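Local coordinates for enoyl-CoA hydratase/isomerase (Mycobacterium avium, PDB 3P5M) that probably catalyses hydration or double-bond isomerisation of enoyl-coenzyme A thioesters, as a member of the crotonase family, at the interface of chains A and B. Numbering follows the deposited sequence. Chains: chain A/B, Enoyl-CoA hydratase/isomerase.

The interface of chains A and B. Residues chain A 130, 134-136, 141, 157; chain B 201-202, 204-205, 208.
B:Thr205 meets A:Pro136 and A:Ala157 at the middle of this helix-to-loop contact. Its two branches do separate work. The methyl CG2 lies anti to the backbone N and reaches CB of A:Ala157 at 3.7 Å. The hydroxyl OG1 sits beside the backbone N (chi1 -60°), where it faces the ring carbon CD of A:Pro136 at 3.3 Å. The proline ring and the threonine side chain cross at about a right angle.

A:Met135 packs along the same helix. Its chain bends at the thioether (chi3 -66°). SD rests 3.7 Å from CB of B:Trp204, and the methyl CE turns onto the backbone, 3.4 Å from O of B:Trp204. CE also touches CB of B:Ala208. Beyond its nearer contact with CB, the sulphur lies beside the CG/CE3 edge of the indole, and the two side chains cross obliquely. At one end of the patch, CG2 of A:Thr130 meets the ring atom CE1 of B:Phe202 at 3.9 Å, the side chains crossing nearly perpendicular. Further along, CB of B:Ala208 packs on CB and OG of A:Ser141.

No hydrogen bond crosses this patch. The threonine hydroxyls are satisfied within their own chains. OG1 of B:Thr205 donates to O of B:Ala201 at 2.8 Å, from above the carbonyl plane. OG1 of A:Thr130 donates to O of A:Ala157 at 2.9 Å, which leaves its methyl directed at B:Phe202.

The patch is one part of a contact between copies in the six-chain assembly, and probably helps hold that assembly together. The B side is helix 199-213. The A side combines 3-10 helix 128-132, the following loop, helix 140-143 and helix 150-159.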
# COMPACT_ATOMS: atom_id res chain seq x y z
N THR A 130 25.55 -14.24 5.49
CA THR A 130 26.41 -13.44 6.33
C THR A 130 26.26 -13.75 7.83
O THR A 130 27.10 -13.33 8.62
CB THR A 130 26.26 -11.92 6.05
OG1 THR A 130 24.88 -11.57 6.12
CG2 THR A 130 26.84 -11.54 4.63
N LEU A 134 29.61 -15.87 5.43
CA LEU A 134 29.67 -16.19 3.99
C LEU A 134 28.94 -15.16 3.12
O LEU A 134 28.30 -14.28 3.66
CB LEU A 134 29.14 -17.62 3.72
CG LEU A 134 29.89 -18.80 4.39
CD1 LEU A 134 29.28 -20.15 3.98
CD2 LEU A 134 31.36 -18.77 4.02
N MET A 135 29.04 -15.28 1.79
CA MET A 135 28.46 -14.30 0.89
C MET A 135 27.38 -14.99 0.05
O MET A 135 27.36 -16.19 -0.04
CB MET A 135 29.57 -13.75 -0.01
CG MET A 135 30.03 -14.73 -1.10
SD MET A 135 31.18 -13.98 -2.26
CE MET A 135 30.10 -12.76 -3.07
N PRO A 136 26.46 -14.21 -0.59
CA PRO A 136 25.41 -14.86 -1.44
C PRO A 136 26.02 -15.75 -2.50
O PRO A 136 27.14 -15.49 -2.95
CB PRO A 136 24.71 -13.66 -2.09
CG PRO A 136 24.91 -12.56 -1.03
CD PRO A 136 26.32 -12.74 -0.62
N SER A 141 23.42 -12.51 -6.40
CA SER A 141 23.86 -11.11 -6.47
C SER A 141 23.51 -10.51 -7.80
O SER A 141 23.36 -9.32 -7.92
CB SER A 141 25.35 -11.01 -6.25
OG SER A 141 25.72 -11.77 -5.12
N ALA A 157 21.24 -8.97 1.78
CA ALA A 157 22.54 -9.65 1.87
C ALA A 157 23.31 -9.24 3.13
O ALA A 157 23.94 -10.07 3.76
CB ALA A 157 23.39 -9.41 0.63
N ALA B 201 33.18 -10.64 4.30
CA ALA B 201 31.98 -11.10 3.59
C ALA B 201 31.20 -9.97 2.94
O ALA B 201 30.74 -10.14 1.81
CB ALA B 201 31.05 -11.96 4.50
N PHE B 202 31.06 -8.85 3.66
CA PHE B 202 30.44 -7.63 3.15
C PHE B 202 31.20 -7.10 1.94
O PHE B 202 30.58 -6.71 0.96
CB PHE B 202 30.34 -6.54 4.24
CG PHE B 202 29.34 -6.85 5.35
CD1 PHE B 202 28.29 -7.76 5.16
CD2 PHE B 202 29.41 -6.18 6.58
CE1 PHE B 202 27.35 -8.05 6.19
CE2 PHE B 202 28.46 -6.44 7.62
CZ PHE B 202 27.41 -7.37 7.41
N TRP B 204 33.19 -8.81 -0.20
CA TRP B 204 32.91 -9.72 -1.31
C TRP B 204 31.50 -9.60 -1.88
O TRP B 204 31.33 -9.55 -3.12
CB TRP B 204 33.18 -11.17 -0.91
CG TRP B 204 34.60 -11.54 -1.09
CD1 TRP B 204 35.53 -11.67 -0.10
CD2 TRP B 204 35.28 -11.79 -2.32
NE1 TRP B 204 36.75 -12.03 -0.65
CE2 TRP B 204 36.63 -12.09 -2.00
CE3 TRP B 204 34.89 -11.80 -3.67
CZ2 TRP B 204 37.57 -12.41 -2.97
CZ3 TRP B 204 35.84 -12.11 -4.62
CH2 TRP B 204 37.15 -12.43 -4.27
N THR B 205 30.49 -9.55 -1.02
CA THR B 205 29.12 -9.22 -1.41
C THR B 205 29.05 -7.92 -2.23
O THR B 205 28.39 -7.90 -3.28
CB THR B 205 28.22 -9.07 -0.18
OG1 THR B 205 28.21 -10.30 0.56
CG2 THR B 205 26.79 -8.68 -0.57
N ALA B 208 30.42 -8.50 -5.80
CA ALA B 208 29.51 -9.26 -6.67
C ALA B 208 28.36 -8.37 -7.11
O ALA B 208 27.96 -8.38 -8.27
CB ALA B 208 28.99 -10.52 -5.96